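Local atomic coordinates of lytic polysaccharide monooxygenase (Neurospora crassa, PDB entry 4QI8), a protein that probably cleaves the beta-1,4-glucosidic chains of cellulose by oxidation at a copper site, using electrons from a reducing partner and oxygen or hydrogen peroxide. Residues T60-G65 with A161-T166; I143-A148 with G152-Y157; I192-N195 with V200-S203. One frame throughout, in Å; residues are numbered along the deposited sequence. Where two conformers were deposited one is given.

Interaction 1 (T60-G65 with A161-T166); sequences TTITYG and AQLSIT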
loop_
_atom_site.group_PDB
_atom_site.type_symbol
_atom_site.label_atom_id
_atom_site.label_comp_id
_atom_site.label_asym_id
_atom_site.label_seq_id
_atom_site.Cartn_x
_atom_site.Cartn_y
_atom_site.Cartn_z
ATOM N N THR A 60 11.156 6.051 11.886
ATOM C CA THR A 60 10.069 5.940 12.855
ATOM C C THR A 60 8.904 5.146 12.273
ATOM O O THR A 60 8.891 4.805 11.088
ATOM C CB THR A 60 9.563 7.321 13.317
ATOM O OG1 THR A 60 8.916 7.993 12.232
ATOM C CG2 THR A 60 10.713 8.181 13.836
ATOM N N THR A 61 7.947 4.847 13.143
ATOM C CA THR A 61 6.771 4.076 12.792
ATOM C C THR A 61 5.553 4.960 12.890
ATOM O O THR A 61 5.292 5.554 13.936
ATOM C CB THR A 61 6.572 2.915 13.764
ATOM O OG1 THR A 61 7.675 2.016 13.659
ATOM C CG2 THR A 61 5.290 2.157 13.459
ATOM N N ILE A 62 4.791 5.021 11.807
ATOM C CA ILE A 62 3.543 5.764 11.795
ATOM C C ILE A 62 2.401 4.770 11.686
ATOM O O ILE A 62 2.617 3.560 11.704
ATOM C CB ILE A 62 3.521 6.791 10.662
ATOM C CG1 ILE A 62 3.641 6.111 9.297
ATOM C CG2 ILE A 62 4.664 7.779 10.854
ATOM C CD1 ILE A 62 3.579 7.068 8.121
ATOM N N THR A 63 1.184 5.272 11.596
ATOM C CA THR A 63 0.034 4.386 11.628
ATOM C C THR A 63 -0.867 4.696 10.440
ATOM O O THR A 63 -1.195 5.851 10.216
ATOM C CB THR A 63 -0.742 4.542 12.958
ATOM O OG1 THR A 63 0.120 4.256 14.067
ATOM C CG2 THR A 63 -1.926 3.604 13.002
ATOM N N TYR A 64 -1.235 3.660 9.686
ATOM C CA TYR A 64 -2.189 3.786 8.586
ATOM C C TYR A 64 -3.497 3.152 9.043
ATOM O O TYR A 64 -3.518 1.988 9.443
ATOM C CB TYR A 64 -1.661 3.097 7.315
ATOM C CG TYR A 64 -1.936 3.848 6.032
ATOM C CD1 TYR A 64 -3.233 4.145 5.642
ATOM C CD2 TYR A 64 -0.902 4.256 5.197
ATOM C CE1 TYR A 64 -3.484 4.841 4.456
ATOM C CE2 TYR A 64 -1.151 4.945 4.022
ATOM C CZ TYR A 64 -2.440 5.229 3.647
ATOM O OH TYR A 64 -2.658 5.895 2.463
ATOM N N GLY A 65 -4.569 3.930 8.997
ATOM C CA GLY A 65 -5.862 3.478 9.465
ATOM C C GLY A 65 -6.743 2.918 8.366
ATOM O O GLY A 65 -6.677 3.369 7.217
ATOM N N ALA A 161 -1.007 8.145 0.884
ATOM C CA ALA A 161 -0.767 9.278 1.766
ATOM C C ALA A 161 0.375 10.154 1.272
ATOM O O ALA A 161 1.319 9.669 0.651
ATOM C CB ALA A 161 -0.465 8.786 3.170
ATOM N N GLN A 162 0.267 11.448 1.552
ATOM C CA GLN A 162 1.325 12.406 1.271
ATOM C C GLN A 162 2.147 12.644 2.523
ATOM O O GLN A 162 1.609 13.064 3.553
ATOM C CB GLN A 162 0.750 13.731 0.741
ATOM C CG GLN A 162 0.020 13.548 -0.584
ATOM C CD GLN A 162 -0.496 14.814 -1.245
ATOM O OE1 GLN A 162 -1.196 14.736 -2.261
ATOM N NE2 GLN A 162 -0.146 15.982 -0.698
ATOM N N LEU A 163 3.446 12.373 2.418
ATOM C CA LEU A 163 4.401 12.529 3.519
ATOM C C LEU A 163 5.535 13.469 3.156
ATOM O O LEU A 163 5.930 13.581 1.995
ATOM C CB LEU A 163 5.051 11.191 3.893
ATOM C CG LEU A 163 4.137 10.016 4.205
ATOM C CD1 LEU A 163 4.988 8.815 4.598
ATOM C CD2 LEU A 163 3.132 10.349 5.305
ATOM N N SER A 164 6.071 14.125 4.175
ATOM C CA SER A 164 7.363 14.794 4.098
ATOM C C SER A 164 8.288 14.060 5.063
ATOM O O SER A 164 8.124 14.163 6.275
ATOM C CB SER A 164 7.232 16.262 4.477
ATOM O OG SER A 164 8.502 16.879 4.511
ATOM N N ILE A 165 9.220 13.283 4.515
ATOM C CA ILE A 165 10.098 12.449 5.325
ATOM C C ILE A 165 11.377 13.229 5.602
ATOM O O ILE A 165 12.035 13.711 4.681
ATOM C CB ILE A 165 10.388 11.091 4.650
ATOM C CG1 ILE A 165 9.080 10.297 4.521
ATOM C CG2 ILE A 165 11.429 10.312 5.448
ATOM C CD1 ILE A 165 9.212 8.909 3.887
ATOM N N THR A 166 11.698 13.372 6.882
ATOM C CA THR A 166 12.840 14.163 7.316
ATOM C C THR A 166 13.922 13.287 7.932
ATOM O O THR A 166 13.685 12.137 8.290
ATOM C CB THR A 166 12.410 15.185 8.368
ATOM O OG1 THR A 166 11.926 14.493 9.524
ATOM C CG2 THR A 166 11.314 16.093 7.827
#

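Interaction 2 (I143-A148 with G152-Y157); sequences IGLHVA and GAAQFY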
loop_
_atom_site.group_PDB
_atom_site.type_symbol
_atom_site.label_atom_id
_atom_site.label_comp_id
_atom_site.label_asym_id
_atom_site.label_seq_id
_atom_site.Cartn_x
_atom_site.Cartn_y
_atom_site.Cartn_z
ATOM N N ILE A 143 -4.930 -6.874 -0.039
ATOM C CA ILE A 143 -5.352 -7.727 -1.144
ATOM C C ILE A 143 -6.239 -8.833 -0.593
ATOM O O ILE A 143 -5.756 -9.764 0.048
ATOM C CB ILE A 143 -4.153 -8.335 -1.913
ATOM C CG1 ILE A 143 -3.084 -7.270 -2.191
ATOM C CG2 ILE A 143 -4.656 -8.936 -3.202
ATOM C CD1 ILE A 143 -1.828 -7.799 -2.894
ATOM N N GLY A 144 -7.547 -8.723 -0.819
ATOM C CA GLY A 144 -8.491 -9.727 -0.364
ATOM C C GLY A 144 -8.521 -10.892 -1.328
ATOM O O GLY A 144 -8.841 -10.719 -2.508
ATOM N N LEU A 145 -8.199 -12.077 -0.814
ATOM C CA LEU A 145 -7.959 -13.258 -1.646
ATOM C C LEU A 145 -9.006 -14.368 -1.521
ATOM O O LEU A 145 -8.819 -15.459 -2.043
ATOM C CB LEU A 145 -6.580 -13.845 -1.322
ATOM C CG LEU A 145 -5.398 -12.937 -1.650
ATOM C CD1 LEU A 145 -4.126 -13.580 -1.154
ATOM C CD2 LEU A 145 -5.303 -12.650 -3.138
ATOM N N HIS A 146 -10.097 -14.104 -0.814
ATOM C CA HIS A 146 -11.073 -15.150 -0.524
ATOM C C HIS A 146 -11.674 -15.824 -1.759
ATOM O O HIS A 146 -12.052 -16.993 -1.662
ATOM C CB HIS A 146 -12.178 -14.629 0.401
ATOM C CG HIS A 146 -12.739 -13.312 -0.007
ATOM N ND1 HIS A 146 -11.989 -12.155 0.007
ATOM C CD2 HIS A 146 -13.970 -12.967 -0.441
ATOM C CE1 HIS A 146 -12.745 -11.152 -0.408
ATOM N NE2 HIS A 146 -13.948 -11.619 -0.688
ATOM N N VAL A 147 -11.798 -15.108 -2.884
ATOM C CA VAL A 147 -12.350 -15.680 -4.112
ATOM C C VAL A 147 -11.376 -15.563 -5.289
ATOM O O VAL A 147 -11.772 -15.653 -6.456
ATOM C CB VAL A 147 -13.734 -15.064 -4.463
ATOM C CG1 VAL A 147 -14.762 -15.450 -3.397
ATOM C CG2 VAL A 147 -13.671 -13.540 -4.607
ATOM N N ALA A 148 -10.088 -15.458 -4.980
ATOM C CA ALA A 148 -9.074 -15.086 -5.961
ATOM C C ALA A 148 -8.607 -16.199 -6.899
ATOM O O ALA A 148 -7.678 -15.996 -7.662
ATOM C CB ALA A 148 -7.890 -14.483 -5.243
ATOM N N GLY A 152 -9.041 -11.840 -12.191
ATOM C CA GLY A 152 -9.766 -10.613 -11.934
ATOM C C GLY A 152 -10.629 -10.642 -10.688
ATOM O O GLY A 152 -11.447 -9.742 -10.514
ATOM N N ALA A 153 -10.410 -11.621 -9.803
ATOM C CA ALA A 153 -11.235 -11.776 -8.605
ATOM C C ALA A 153 -10.574 -11.319 -7.304
ATOM O O ALA A 153 -11.257 -11.174 -6.297
ATOM C CB ALA A 153 -11.735 -13.203 -8.472
ATOM N N ALA A 154 -9.258 -11.109 -7.304
ATOM C CA ALA A 154 -8.586 -10.520 -6.148
ATOM C C ALA A 154 -9.110 -9.104 -5.940
ATOM O O ALA A 154 -9.335 -8.369 -6.893
ATOM C CB ALA A 154 -7.083 -10.520 -6.363
ATOM N N GLN A 155 -9.271 -8.721 -4.681
ATOM C CA GLN A 155 -9.882 -7.441 -4.323
ATOM C C GLN A 155 -8.844 -6.531 -3.675
ATOM O O GLN A 155 -8.417 -6.764 -2.543
ATOM C CB GLN A 155 -11.047 -7.672 -3.351
ATOM C CG GLN A 155 -12.142 -8.522 -3.964
ATOM C CD GLN A 155 -13.319 -8.776 -3.046
ATOM O OE1 GLN A 155 -13.341 -8.354 -1.878
ATOM N NE2 GLN A 155 -14.304 -9.495 -3.568
ATOM N N PHE A 156 -8.443 -5.483 -4.385
ATOM C CA PHE A 156 -7.435 -4.552 -3.877
ATOM C C PHE A 156 -8.103 -3.329 -3.241
ATOM O O PHE A 156 -8.889 -2.626 -3.887
ATOM C CB PHE A 156 -6.500 -4.084 -5.000
ATOM C CG PHE A 156 -5.672 -5.179 -5.624
ATOM C CD1 PHE A 156 -6.199 -6.012 -6.599
ATOM C CD2 PHE A 156 -4.345 -5.333 -5.265
ATOM C CE1 PHE A 156 -5.418 -6.995 -7.179
ATOM C CE2 PHE A 156 -3.565 -6.309 -5.850
ATOM C CZ PHE A 156 -4.108 -7.141 -6.806
ATOM N N TYR A 157 -7.768 -3.077 -1.978
ATOM C CA TYR A 157 -8.277 -1.930 -1.223
ATOM C C TYR A 157 -7.072 -1.018 -0.982
ATOM O O TYR A 157 -6.128 -1.411 -0.313
ATOM C CB TYR A 157 -8.909 -2.402 0.097
ATOM C CG TYR A 157 -10.067 -3.349 -0.119
ATOM C CD1 TYR A 157 -11.364 -2.854 -0.292
ATOM C CD2 TYR A 157 -9.882 -4.731 -0.159
ATOM C CE1 TYR A 157 -12.431 -3.703 -0.502
ATOM C CE2 TYR A 157 -10.953 -5.587 -0.362
ATOM C CZ TYR A 157 -12.224 -5.066 -0.535
ATOM O OH TYR A 157 -13.315 -5.878 -0.748
HETATM O O HOH W 1 -10.687 -12.485 -3.681
HETATM O O HOH W 2 -16.417 -10.737 -1.741
#

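Interaction 3 (I192-N195 with V200-S203); sequences ILIN and VPTS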
loop_
_atom_site.group_PDB
_atom_site.type_symbol
_atom_site.label_atom_id
_atom_site.label_comp_id
_atom_site.label_asym_id
_atom_site.label_seq_id
_atom_site.Cartn_x
_atom_site.Cartn_y
_atom_site.Cartn_z
ATOM N N ILE A 192 -1.845 -13.476 -6.614
ATOM C CA ILE A 192 -3.059 -12.759 -7.019
ATOM C C ILE A 192 -4.106 -13.751 -7.551
ATOM O O ILE A 192 -5.275 -13.691 -7.156
ATOM C CB ILE A 192 -2.719 -11.658 -8.050
ATOM C CG1 ILE A 192 -1.869 -10.582 -7.379
ATOM C CG2 ILE A 192 -3.984 -11.048 -8.639
ATOM C CD1 ILE A 192 -1.338 -9.513 -8.312
ATOM N N LEU A 193 -3.671 -14.636 -8.453
ATOM C CA LEU A 193 -4.481 -15.749 -8.941
ATOM C C LEU A 193 -4.134 -16.944 -8.072
ATOM O O LEU A 193 -3.110 -17.595 -8.277
ATOM C CB LEU A 193 -4.157 -16.048 -10.405
ATOM C CG LEU A 193 -5.057 -17.088 -11.068
ATOM C CD1 LEU A 193 -6.428 -16.482 -11.294
ATOM C CD2 LEU A 193 -4.468 -17.607 -12.377
ATOM N N ILE A 194 -4.986 -17.231 -7.097
ATOM C CA ILE A 194 -4.655 -18.195 -6.075
ATOM C C ILE A 194 -5.913 -18.685 -5.388
ATOM O O ILE A 194 -6.815 -17.900 -5.089
ATOM C CB ILE A 194 -3.666 -17.564 -5.027
ATOM C CG1 ILE A 194 -3.303 -18.574 -3.934
ATOM C CG2 ILE A 194 -4.226 -16.284 -4.428
ATOM C CD1 ILE A 194 -2.208 -18.080 -3.000
ATOM N N ASN A 195 -5.952 -19.993 -5.156
ATOM C CA ASN A 195 -6.960 -20.594 -4.300
ATOM C C ASN A 195 -6.377 -20.769 -2.904
ATOM O O ASN A 195 -5.540 -21.653 -2.684
ATOM C CB ASN A 195 -7.388 -21.942 -4.869
ATOM C CG ASN A 195 -8.254 -22.721 -3.918
ATOM O OD1 ASN A 195 -8.856 -22.166 -2.991
ATOM N ND2 ASN A 195 -8.318 -24.032 -4.135
ATOM N N VAL A 200 -5.176 -26.197 0.827
ATOM C CA VAL A 200 -4.592 -24.990 1.357
ATOM C C VAL A 200 -3.178 -24.863 0.856
ATOM O O VAL A 200 -2.434 -25.839 0.852
ATOM C CB VAL A 200 -4.587 -24.999 2.875
ATOM C CG1 VAL A 200 -4.198 -23.631 3.430
ATOM C CG2 VAL A 200 -5.940 -25.345 3.344
ATOM N N PRO A 201 -2.795 -23.668 0.415
ATOM C CA PRO A 201 -1.385 -23.487 0.079
ATOM C C PRO A 201 -0.491 -23.672 1.294
ATOM O O PRO A 201 -0.923 -23.470 2.428
ATOM C CB PRO A 201 -1.323 -22.033 -0.396
ATOM C CG PRO A 201 -2.712 -21.725 -0.856
ATOM C CD PRO A 201 -3.606 -22.485 0.067
ATOM N N THR A 202 0.755 -24.050 1.046
ATOM C CA THR A 202 1.746 -24.166 2.107
ATOM C C THR A 202 2.804 -23.079 1.988
ATOM O O THR A 202 3.738 -23.021 2.786
ATOM C CB THR A 202 2.428 -25.538 2.084
ATOM O OG1 THR A 202 3.004 -25.768 0.795
ATOM C CG2 THR A 202 1.415 -26.628 2.381
ATOM N N SER A 203 2.632 -22.203 1.004
ATOM C CA SER A 203 3.492 -21.044 0.819
ATOM C C SER A 203 2.646 -19.964 0.169
ATOM O O SER A 203 1.539 -20.236 -0.284
ATOM C CB SER A 203 4.679 -21.389 -0.073
ATOM O OG SER A 203 4.236 -21.798 -1.350
#

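Interaction 1 (T60-G65 with A161-T166)
I62 and L163 meet tip to tip in the core of the beta-sandwich typical of AA9 lytic polysaccharide monooxygenases, methyl CD1 of I62 standing 4.2 Å from CD1 of L163. The two backbones belong to different sheets: the CA atoms of I62 and L163 are 10.7 Å apart, too far for main-chain pairing, so side chains alone bridge the gap. I62 spans its share because CG1 lies between the backbone N and the carbonyl carbon (chi1 61°) and the chain beyond is extended, which carries CD1 inward. L163 answers with both branches of its fork, its CD2 lying only slightly farther from I62 CD1 than its CD1 does.

Y64 and A161 form the second point of touch, with the CA atoms of Y64 and A161 8.9 Å apart. The phenol ring slants in toward A161, and its CE2 comes to 4.0 Å from A161 CB. This is plain van der Waals packing, and the whole contact buries just 134 Å².

Further out, V56 and V7 also pack on I62, and L138 lies against both Y64 and L163. Y64 is held in addition by F4 and A140, so the ring is wedged between neighbouring strands. Its hydroxyl is hydrogen-bonded to S159 OG, two residues before A161 on the same strand, which satisfies this buried polar atom and fixes where the ring ends. The nearby amide is not a second partner: Y64 OH lies 3.2 Å from A161 N, but the angle is too poor for a hydrogen bond.

Interaction 2 (I143-A148 with G152-Y157)
I143 lies alongside F156, the two side chains pointing the same way from a non-hydrogen-bonded antiparallel pair. Methyl CG2 of I143 sits over one face of the phenyl ring, 4.1 Å from the centroid of F156, a CH-pi contact, while I143 CD1 reaches F156 CE2 at 3.7 Å.

G144 and Q155 form the next pair, hydrogen-bonded in both directions: G144 N gives to Q155 O at 2.8 Å, and Q155 N returns to G144 O at 3.0 Å. After G144 the chain leaves the strand in a type I turn from L145 to A148. A water links the two sides of the turn, donating to the carbonyl oxygens of G144 and A153 and accepting from V147 N.

H146 takes its ring between its backbone N and carbonyl carbon (chi1 47°), which turns it onto Q155. Ring and amide planes stand 88° apart, and H146 CE1 approaches Q155 OE1 edge-on at 3.2 Å. A second water joins the ends, 2.8 Å from H146 NE2 and accepting from Q155 NE2. Y157 OH donates to Q155 OE1 at 2.7 Å, from 40° above the carbonyl plane. A leucine in place of Q155 would probably leave the Y157 hydroxyl without this acceptor and the second water without its NE2 donor.

V147 and A148 then pack on A153 and A154, their methyls closing the turn. The whole is a beta hairpin whose end carries the copper centre of an AA9 enzyme: Y157 belongs to the metal site with H1 and H72, and H146, stacked on H72, and Q155 probably bind oxygen.

Interaction 3 (I192-N195 with V200-S203)
I194 lays a fully extended side chain past P201: CG1 lies anti to the backbone N (chi1 -180°) and CD1 continues straight on (chi2 172°), so the CG1-CD1 arm runs by the proline ring with its flank toward CG. On the other side the pyrrolidine of P201 has a C-gamma-exo pucker, and CG is the corner of the ring that does the touching. P201 CG rests beside both I194 CG1 and I194 CD1, with CD1 the nearer at 4.3 Å, an apolar contact made along the arm rather than at its end.

The same CG has a second neighbour, this time polar. The carbonyl oxygen of N195 lies 3.4 Å from P201 CG and 3.5 Å from P201 CD, with a C=O...CG angle of about 133° at the oxygen. The oxygen therefore meets the CG-CD edge of the ring, while the I194 methyl, 4.9 Å from N195 O, comes to CG separately.

The backbones stay apart, N195 CA to V200 CA measuring 7.5 Å, and neither segment is helix or strand; P201 bridges the space. The amide of N195 serves the intervening loop instead: OD1 accepts from N197 N, an Asx turn, and ND2 donates to Y198 O. I194 also packs on Y204, and its backbone is hydrogen-bonded to A148.

Only 97 Å² is buried at this surface contact, which closes a loop near the end of the chain. Proline has no N-H to offer, so P201 cannot answer the N195 carbonyl with a main-chain bond; what it presents is CH2 groups, CD being slightly polarised by the adjoining nitrogen. The contact is consequently probably held by dispersion and, at most, faint electrostatic attraction.

How the interactions relate
The chain closes interaction 2 inside the long loop spanned by interaction 1, and interaction 3 follows both. Strand 155-166 serves the first two at its opposite ends: its start pairs in the hairpin of interaction 2, its end faces strand 61-67 of the other sheet in interaction 1, and the two centres are about 26 Å apart on opposite sides of the chain's centre. Interactions 2 and 3 are neighbours, with centres about 12 Å apart; A148 O is 3.0 Å from I194 N, a probable hydrogen bond tying the hairpin turn to the late loop. One end of the sandwich thus carries the copper site and its flanking loop; interaction 1 packs the two sheets together farther along the sandwich.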